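Local coordinates for putative large adhesion protein (Lap) involved in biofilm formation (Marinobacter hydrocarbonoclasticus ATCC 49840, PDB 6M8M) that probably helps a bacterium adhere during biofilm formation, through a calcium-containing PA14 domain that binds glucose, at residues Tyr43-Gly48 with Lys61-Ala66; Gly52-Val57 with Asp113-Leu118; Gly120-Gln125 with Ser163-Thr168. One frame throughout, in Å; residues are numbered along the deposited sequence.

The three contacts illustrate how one long strand, 113-122, can serve both a binding end and the far end of a β-sandwich. Interactions 1 and 2, with centres 7 Å apart, converge on one calcium ion: Gln47 comes from the first, Asn53 and Asp113 from the second, and water 1 belongs to both. The backbone O of Gln182 is a further ligand, and Gln182 also lines the glucose pocket; the Asn53 side chain lies about 7 Å from the sugar. Interaction 3 sits on the opposite side of the chain's centre, its own centre about 25 Å from that of interaction 2, and packs the sandwich there without a metal.

Interaction 1: residues Tyr43-Gly48 with Lys61-Ala66; sequences YAYAQG and KAFIAA. With CA (calcium ion), chain D.
Helix 57-66 packs on strand 38-45, just before the loop that carries calcium ligands, and an edge-to-face pair of Tyr45 and Phe63 marks the join. The edge of Tyr45 comes down over the centre of the Phe63 face, with CD2 of Tyr45 3.6 Å from CD1 of Phe63. The ring centroids are 4.9 Å apart and the planes stand at 72°, so this is a T-shaped stack rather than an offset one. Phe63 reaches it because its CG lies anti to its backbone N (chi1 -169°). At the rim of the same ring, near its plane, CB of Tyr43 sits 4.2 Å from CE2 of Phe63, so the strand residues on both sides of Ala44 hold this ring.

Tyr43 and Ile64 make the second part of the contact; their side chains cross at about a right angle. The two branches of Ile64 divide the work: CG1 lies over one face of the phenol, 4.2 Å from the Tyr43 ring centroid in a CH-pi contact, while CG2 approaches the hydroxyl end, 3.6 Å from Tyr43 OH. No hydrogen bond joins the two segments; the hydroxyl of Tyr45 is instead paired with the backbone O of Gly52. Beyond the strand the chain bends away from the helix, and Gln47 gives OE1 to the calcium ion at 2.3 Å.

The axes of strand residues 43-45 and helix residues 61-66 approach to 10.1 Å and run at 119° to each other. Ile115 of the neighbouring strand 113-122 touches both Phe63 and Ile64, and Val178 of strand 174-181 also meets Ile64, so the helix lies across several strands of one sheet.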
loop_
_atom_site.group_PDB
_atom_site.type_symbol
_atom_site.label_atom_id
_atom_site.label_comp_id
_atom_site.label_asym_id
_atom_site.label_seq_id
_atom_site.Cartn_x
_atom_site.Cartn_y
_atom_site.Cartn_z
ATOM N N TYR A 43 5.729 -5.126 7.295
ATOM C CA TYR A 43 5.795 -5.276 8.743
ATOM C C TYR A 43 4.926 -6.450 9.166
ATOM O O TYR A 43 3.724 -6.485 8.881
ATOM C CB TYR A 43 5.273 -4.023 9.448
ATOM C CG TYR A 43 6.047 -2.775 9.153
ATOM C CD1 TYR A 43 5.870 -2.086 7.972
ATOM C CD2 TYR A 43 6.973 -2.285 10.057
ATOM C CE1 TYR A 43 6.612 -0.935 7.701
ATOM C CE2 TYR A 43 7.700 -1.168 9.801
ATOM C CZ TYR A 43 7.528 -0.498 8.630
ATOM O OH TYR A 43 8.310 0.626 8.438
ATOM N N ALA A 44 5.532 -7.387 9.882
ATOM C CA ALA A 44 4.817 -8.463 10.547
ATOM C C ALA A 44 4.256 -7.924 11.853
ATOM O O ALA A 44 4.966 -7.253 12.605
ATOM C CB ALA A 44 5.792 -9.593 10.850
ATOM N N TYR A 45 2.981 -8.159 12.105
ATOM C CA TYR A 45 2.342 -7.725 13.343
ATOM C C TYR A 45 1.702 -8.942 13.987
ATOM O O TYR A 45 0.929 -9.653 13.343
ATOM C CB TYR A 45 1.303 -6.656 13.040
ATOM C CG TYR A 45 0.538 -6.135 14.245
ATOM C CD1 TYR A 45 -0.540 -6.838 14.760
ATOM C CD2 TYR A 45 0.863 -4.930 14.839
ATOM C CE1 TYR A 45 -1.266 -6.356 15.843
ATOM C CE2 TYR A 45 0.140 -4.445 15.921
ATOM C CZ TYR A 45 -0.926 -5.158 16.403
ATOM O OH TYR A 45 -1.660 -4.642 17.461
ATOM N N ALA A 46 2.043 -9.186 15.249
ATOM C CA ALA A 46 1.577 -10.351 15.995
ATOM C C ALA A 46 0.476 -9.916 16.948
ATOM O O ALA A 46 0.744 -9.299 17.982
ATOM C CB ALA A 46 2.738 -10.975 16.769
ATOM N N GLN A 47 -0.767 -10.245 16.613
ATOM C CA GLN A 47 -1.872 -9.924 17.503
ATOM C C GLN A 47 -1.675 -10.680 18.808
ATOM O O GLN A 47 -1.432 -11.887 18.808
ATOM C CB GLN A 47 -3.192 -10.324 16.848
ATOM C CG GLN A 47 -4.414 -9.973 17.678
ATOM C CD GLN A 47 -5.689 -10.080 16.885
ATOM O OE1 GLN A 47 -5.695 -9.842 15.670
ATOM N NE2 GLN A 47 -6.792 -10.380 17.556
ATOM N N GLY A 48 -1.784 -9.968 19.918
ATOM C CA GLY A 48 -1.324 -10.448 21.202
ATOM C C GLY A 48 -0.117 -9.626 21.591
ATOM O O GLY A 48 -0.261 -8.541 22.144
ATOM N N LYS A 61 -0.292 3.225 11.481
ATOM C CA LYS A 61 0.778 4.206 11.379
ATOM C C LYS A 61 1.638 4.227 12.631
ATOM O O LYS A 61 2.854 4.439 12.551
ATOM C CB LYS A 61 0.216 5.593 11.108
ATOM C CG LYS A 61 -0.267 5.759 9.690
ATOM C CD LYS A 61 -0.620 7.192 9.375
ATOM C CE LYS A 61 -1.015 7.366 7.909
ATOM N NZ LYS A 61 0.144 7.311 6.971
ATOM N N ALA A 62 1.029 4.050 13.802
ATOM C CA ALA A 62 1.807 4.052 15.036
ATOM C C ALA A 62 2.748 2.865 15.082
ATOM O O ALA A 62 3.885 2.986 15.556
ATOM C CB ALA A 62 0.883 4.044 16.253
ATOM N N PHE A 63 2.293 1.700 14.628
ATOM C CA PHE A 63 3.181 0.545 14.605
ATOM C C PHE A 63 4.329 0.770 13.624
ATOM O O PHE A 63 5.505 0.510 13.938
ATOM C CB PHE A 63 2.419 -0.727 14.245
ATOM C CG PHE A 63 3.221 -1.969 14.469
ATOM C CD1 PHE A 63 3.366 -2.494 15.743
ATOM C CD2 PHE A 63 3.856 -2.604 13.418
ATOM C CE1 PHE A 63 4.126 -3.623 15.962
ATOM C CE2 PHE A 63 4.602 -3.756 13.632
ATOM C CZ PHE A 63 4.744 -4.252 14.904
ATOM N N ILE A 64 4.013 1.270 12.428
ATOM C CA ILE A 64 5.060 1.552 11.447
ATOM C C ILE A 64 6.100 2.494 12.036
ATOM O O ILE A 64 7.309 2.272 11.903
ATOM C CB ILE A 64 4.447 2.153 10.172
ATOM C CG1 ILE A 64 3.616 1.127 9.405
ATOM C CG2 ILE A 64 5.534 2.760 9.299
ATOM C CD1 ILE A 64 2.757 1.744 8.325
ATOM N N ALA A 65 5.651 3.566 12.684
ATOM C CA ALA A 65 6.573 4.614 13.103
ATOM C C ALA A 65 7.525 4.158 14.195
ATOM O O ALA A 65 8.594 4.761 14.353
ATOM C CB ALA A 65 5.794 5.842 13.582
ATOM N N ALA A 66 7.173 3.124 14.940
ATOM C CA ALA A 66 7.975 2.646 16.054
ATOM C C ALA A 66 8.781 1.404 15.706
ATOM O O ALA A 66 9.464 0.861 16.581
ATOM C CB ALA A 66 7.063 2.357 17.254
HETATM CA CA CA D . -5.734 -9.943 13.385
HETATM O O HOH W 1 -8.059 -10.755 13.316
#

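Interaction 2: residues Gly52-Val57 with Asp113-Leu118; sequences GNLSNV and DAIVKL. With CA (calcium ion), chain D.
Asn53 and Asp113 meet by sharing a calcium ion, which ties the loop to strand 113-122. Asn53 OD1 binds the metal at 2.3 Å; its CB points away from the strand, but with CG anti to the backbone N (chi1 -168°) the amide swings back to the ion. Asp113 binds through both carboxylate oxygens, OD1 at 2.4 Å and OD2 at 2.5 Å from calcium. The amide and carboxylate planes are turned 79° apart, and Asn53 OD1 and Asp113 OD2 come to 3.0 Å of each other as joint ligands.

Next along the loop, Leu54 does two things. Leu54 N donates a weak though nearly straight hydrogen bond to Asp113 OD2 (3.3 Å, 166°). Its side chain slides past that of Asp113 in the opposite direction, and CD1 reaches CG1 of Ile115 at 3.6 Å, crossing it at about a right angle. At the end of the loop Asn56 occupies the N-cap position of helix 57-66, its OD1 accepting from Gln59 N.

Gln47, the backbone O of Gln182 and water 1 complete the metal's ligands. Both carboxylate oxygens of Asp113 bind the ion, which holds the group's rotation and probably favours its ionised form; the N-H of Leu54 adds a weak bond to OD2.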
loop_
_atom_site.group_PDB
_atom_site.type_symbol
_atom_site.label_atom_id
_atom_site.label_comp_id
_atom_site.label_asym_id
_atom_site.label_seq_id
_atom_site.Cartn_x
_atom_site.Cartn_y
_atom_site.Cartn_z
ATOM N N GLY A 52 -3.745 -5.335 19.943
ATOM C CA GLY A 52 -4.991 -5.871 19.448
ATOM C C GLY A 52 -5.010 -6.003 17.937
ATOM O O GLY A 52 -4.061 -5.666 17.220
ATOM N N ASN A 53 -6.129 -6.519 17.444
ATOM C CA ASN A 53 -6.317 -6.678 16.010
ATOM C C ASN A 53 -6.060 -5.365 15.284
ATOM O O ASN A 53 -6.428 -4.296 15.766
ATOM C CB ASN A 53 -7.754 -7.123 15.761
ATOM C CG ASN A 53 -7.978 -7.583 14.348
ATOM O OD1 ASN A 53 -7.050 -8.032 13.672
ATOM N ND2 ASN A 53 -9.208 -7.477 13.886
ATOM N N LEU A 54 -5.424 -5.436 14.122
ATOM C CA LEU A 54 -5.299 -4.246 13.294
ATOM C C LEU A 54 -6.672 -3.860 12.775
ATOM O O LEU A 54 -7.395 -4.691 12.224
ATOM C CB LEU A 54 -4.361 -4.489 12.123
ATOM C CG LEU A 54 -2.906 -4.728 12.521
ATOM C CD1 LEU A 54 -2.066 -4.863 11.248
ATOM C CD2 LEU A 54 -2.344 -3.628 13.405
ATOM N N SER A 55 -7.034 -2.598 12.938
ATOM C CA SER A 55 -8.353 -2.175 12.483
ATOM C C SER A 55 -8.459 -0.716 12.068
ATOM O O SER A 55 -9.536 -0.330 11.609
ATOM C CB SER A 55 -9.403 -2.456 13.550
ATOM O OG SER A 55 -9.178 -1.603 14.649
ATOM N N ASN A 56 -7.424 0.111 12.200
ATOM C CA ASN A 56 -7.551 1.497 11.772
ATOM C C ASN A 56 -6.195 2.072 11.402
ATOM O O ASN A 56 -5.139 1.560 11.789
ATOM C CB ASN A 56 -8.296 2.381 12.787
ATOM C CG ASN A 56 -7.573 2.506 14.093
ATOM O OD1 ASN A 56 -6.603 3.248 14.220
ATOM N ND2 ASN A 56 -8.068 1.804 15.110
ATOM N N VAL A 57 -6.254 3.152 10.630
ATOM C CA VAL A 57 -5.063 3.762 10.055
ATOM C C VAL A 57 -4.130 4.294 11.136
ATOM O O VAL A 57 -2.907 4.121 11.052
ATOM C CB VAL A 57 -5.453 4.879 9.068
ATOM C CG1 VAL A 57 -4.220 5.672 8.632
ATOM C CG2 VAL A 57 -6.176 4.322 7.852
ATOM N N ASP A 113 -1.129 -10.816 11.453
ATOM C CA ASP A 113 -1.536 -9.604 10.763
ATOM C C ASP A 113 -0.331 -9.081 9.988
ATOM O O ASP A 113 0.817 -9.430 10.269
ATOM C CB ASP A 113 -2.005 -8.530 11.749
ATOM C CG ASP A 113 -3.264 -8.918 12.546
ATOM O OD1 ASP A 113 -3.318 -10.025 13.140
ATOM O OD2 ASP A 113 -4.214 -8.107 12.597
ATOM N N ALA A 114 -0.565 -8.168 9.052
ATOM C CA ALA A 114 0.536 -7.667 8.240
ATOM C C ALA A 114 0.228 -6.265 7.752
ATOM O O ALA A 114 -0.924 -5.911 7.514
ATOM C CB ALA A 114 0.787 -8.588 7.052
ATOM N N ILE A 115 1.289 -5.481 7.571
ATOM C CA ILE A 115 1.196 -4.095 7.132
ATOM C C ILE A 115 2.149 -3.905 5.964
ATOM O O ILE A 115 3.288 -4.395 5.999
ATOM C CB ILE A 115 1.582 -3.138 8.279
ATOM C CG1 ILE A 115 0.581 -3.237 9.434
ATOM C CG2 ILE A 115 1.686 -1.705 7.800
ATOM C CD1 ILE A 115 1.098 -2.699 10.745
ATOM N N VAL A 116 1.701 -3.161 4.947
ATOM C CA VAL A 116 2.557 -2.758 3.835
ATOM C C VAL A 116 2.537 -1.243 3.747
ATOM O O VAL A 116 1.471 -0.619 3.837
ATOM C CB VAL A 116 2.073 -3.372 2.508
ATOM C CG1 VAL A 116 2.903 -2.858 1.337
ATOM C CG2 VAL A 116 2.098 -4.877 2.582
ATOM N N LYS A 117 3.710 -0.648 3.555
ATOM C CA LYS A 117 3.841 0.772 3.274
ATOM C C LYS A 117 4.557 0.942 1.952
ATOM O O LYS A 117 5.540 0.248 1.678
ATOM C CB LYS A 117 4.608 1.448 4.390
ATOM C CG LYS A 117 4.857 2.916 4.172
ATOM C CD LYS A 117 5.457 3.519 5.432
ATOM C CE LYS A 117 5.903 4.944 5.231
ATOM N NZ LYS A 117 6.473 5.466 6.510
ATOM N N LEU A 118 4.055 1.844 1.137
ATOM C CA LEU A 118 4.645 2.168 -0.153
ATOM C C LEU A 118 4.861 3.664 -0.218
ATOM O O LEU A 118 3.946 4.432 0.077
ATOM C CB LEU A 118 3.711 1.731 -1.287
ATOM C CG LEU A 118 3.562 0.215 -1.449
ATOM C CD1 LEU A 118 2.246 -0.140 -2.110
ATOM C CD2 LEU A 118 4.716 -0.341 -2.271
HETATM CA CA CA D . -5.734 -9.943 13.385
HETATM O O HOH W 1 -8.059 -10.755 13.316
#

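Interaction 3: residues Gly120-Gln125 with Ser163-Thr168; sequences GNLELQ and SEFTLT
The ring of Phe165 meets Leu122 obliquely, with CD1 of Leu122 4.2 Å from CE2 of Phe165. At the ring's edge, in its plane, lie Ser163 O and CD2 of Leu167, both from its own segment. This packing joins the two sheets of the PA14 β-sandwich at one end: strand 113-122 belongs to the larger sheet, strand 158-166 to the smaller. CG of Phe165 sits between its backbone N and carbonyl carbon (chi1 60°), which carries the ring toward the opposing sheet although its CB does not head there directly. Leu122 and Phe165 come from opposite directions, and both also touch Val143 of strand 139-143.

Leu167, just past the end of its strand, contributes the greater part of the packing from its own side. Its two methyl branches diverge. CD2 comes within 4.2 Å of CD1 of Leu122, so that CD1 of Leu122 touches both Phe165 and Leu167. The other branch, CD1 of Leu167, rests 4.0 Å from CB of Leu124.

Between the two leucines of the first segment, Glu123 centres an inverse gamma turn, closed by a weak hydrogen bond from Leu124 N to Leu122 O at 3.1 Å. The CB atoms of Leu122 and Leu124 point toward the opposing segment and that of Glu123 away from it. Tyr129 of strand 128-136 packs against Leu124, Phe165 and Leu167, and its hydroxyl bonds to Gln125 O. That same carbonyl oxygen meets CD1 of Leu167 at 3.4 Å.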
loop_
_atom_site.group_PDB
_atom_site.type_symbol
_atom_site.label_atom_id
_atom_site.label_comp_id
_atom_site.label_asym_id
_atom_site.label_seq_id
_atom_site.Cartn_x
_atom_site.Cartn_y
_atom_site.Cartn_z
ATOM N N GLY A 120 6.945 7.052 -2.442
ATOM C CA GLY A 120 7.677 7.525 -3.591
ATOM C C GLY A 120 7.225 8.918 -3.941
ATOM O O GLY A 120 6.569 9.593 -3.149
ATOM N N ASN A 121 7.593 9.335 -5.136
ATOM C CA ASN A 121 7.196 10.616 -5.700
ATOM C C ASN A 121 6.450 10.364 -6.993
ATOM O O ASN A 121 6.825 9.498 -7.779
ATOM C CB ASN A 121 8.420 11.475 -5.936
ATOM C CG ASN A 121 9.083 11.878 -4.638
ATOM O OD1 ASN A 121 8.429 12.347 -3.715
ATOM N ND2 ASN A 121 10.389 11.672 -4.554
ATOM N N LEU A 122 5.379 11.121 -7.199
ATOM C CA LEU A 122 4.559 10.968 -8.390
ATOM C C LEU A 122 5.251 11.618 -9.581
ATOM O O LEU A 122 5.567 12.813 -9.557
ATOM C CB LEU A 122 3.202 11.636 -8.199
ATOM C CG LEU A 122 2.303 10.997 -7.137
ATOM C CD1 LEU A 122 1.057 11.825 -6.889
ATOM C CD2 LEU A 122 1.922 9.583 -7.545
ATOM N N GLU A 123 5.434 10.850 -10.640
ATOM C CA GLU A 123 6.082 11.332 -11.859
ATOM C C GLU A 123 4.985 11.786 -12.818
ATOM O O GLU A 123 4.713 11.175 -13.850
ATOM C CB GLU A 123 6.955 10.234 -12.439
ATOM C CG GLU A 123 8.135 9.857 -11.549
ATOM C CD GLU A 123 9.216 10.924 -11.521
ATOM O OE1 GLU A 123 10.110 10.842 -10.655
ATOM O OE2 GLU A 123 9.192 11.853 -12.365
ATOM N N LEU A 124 4.342 12.889 -12.442
ATOM C CA LEU A 124 3.179 13.405 -13.137
ATOM C C LEU A 124 3.365 14.887 -13.383
ATOM O O LEU A 124 3.873 15.599 -12.517
ATOM C CB LEU A 124 1.930 13.227 -12.289
ATOM C CG LEU A 124 1.552 11.790 -11.938
ATOM C CD1 LEU A 124 0.395 11.760 -10.956
ATOM C CD2 LEU A 124 1.205 11.014 -13.179
ATOM N N GLN A 125 2.914 15.336 -14.543
ATOM C CA GLN A 125 2.821 16.754 -14.830
ATOM C C GLN A 125 1.673 17.373 -14.028
ATOM O O GLN A 125 0.791 16.680 -13.492
ATOM C CB GLN A 125 2.565 16.948 -16.322
ATOM C CG GLN A 125 3.687 16.475 -17.223
ATOM C CD GLN A 125 4.939 17.269 -17.013
ATOM O OE1 GLN A 125 5.730 16.966 -16.128
ATOM N NE2 GLN A 125 5.124 18.310 -17.820
ATOM N N SER A 163 -10.801 10.680 -3.694
ATOM C CA SER A 163 -11.116 12.044 -4.095
ATOM C C SER A 163 -10.173 12.530 -5.191
ATOM O O SER A 163 -8.997 12.162 -5.231
ATOM C CB SER A 163 -11.052 13.003 -2.907
ATOM O OG SER A 163 -9.849 12.874 -2.179
ATOM N N GLU A 164 -10.695 13.371 -6.083
ATOM C CA GLU A 164 -9.834 14.070 -7.021
ATOM C C GLU A 164 -8.870 14.951 -6.244
ATOM O O GLU A 164 -9.232 15.533 -5.214
ATOM C CB GLU A 164 -10.667 14.894 -8.001
ATOM C CG GLU A 164 -11.508 14.029 -8.933
ATOM C CD GLU A 164 -12.387 14.818 -9.885
ATOM O OE1 GLU A 164 -12.748 14.282 -10.947
ATOM O OE2 GLU A 164 -12.733 15.966 -9.566
ATOM N N PHE A 165 -7.631 15.019 -6.711
ATOM C CA PHE A 165 -6.633 15.881 -6.098
ATOM C C PHE A 165 -5.868 16.579 -7.208
ATOM O O PHE A 165 -5.617 15.994 -8.262
ATOM C CB PHE A 165 -5.694 15.113 -5.148
ATOM C CG PHE A 165 -4.905 14.018 -5.798
ATOM C CD1 PHE A 165 -5.446 12.751 -5.952
ATOM C CD2 PHE A 165 -3.600 14.227 -6.208
ATOM C CE1 PHE A 165 -4.719 11.741 -6.530
ATOM C CE2 PHE A 165 -2.869 13.199 -6.788
ATOM C CZ PHE A 165 -3.429 11.960 -6.941
ATOM N N THR A 166 -5.497 17.822 -6.961
ATOM C CA THR A 166 -4.699 18.602 -7.905
ATOM C C THR A 166 -3.330 18.811 -7.296
ATOM O O THR A 166 -3.209 19.212 -6.137
ATOM C CB THR A 166 -5.399 19.925 -8.214
ATOM O OG1 THR A 166 -6.657 19.626 -8.843
ATOM C CG2 THR A 166 -4.569 20.791 -9.127
ATOM N N LEU A 167 -2.297 18.505 -8.057
ATOM C CA LEU A 167 -0.946 18.657 -7.529
ATOM C C LEU A 167 -0.708 20.115 -7.164
ATOM O O LEU A 167 -1.133 21.025 -7.872
ATOM C CB LEU A 167 0.070 18.171 -8.550
ATOM C CG LEU A 167 -0.096 16.717 -8.994
ATOM C CD1 LEU A 167 0.935 16.364 -10.066
ATOM C CD2 LEU A 167 0.013 15.756 -7.834
ATOM N N THR A 168 -0.051 20.325 -6.028
ATOM C CA THR A 168 0.116 21.653 -5.447
ATOM C C THR A 168 1.575 21.872 -5.076
ATOM O O THR A 168 2.227 20.976 -4.532
ATOM C CB THR A 168 -0.790 21.794 -4.205
ATOM O OG1 THR A 168 -2.163 21.602 -4.588
ATOM C CG2 THR A 168 -0.651 23.165 -3.574
#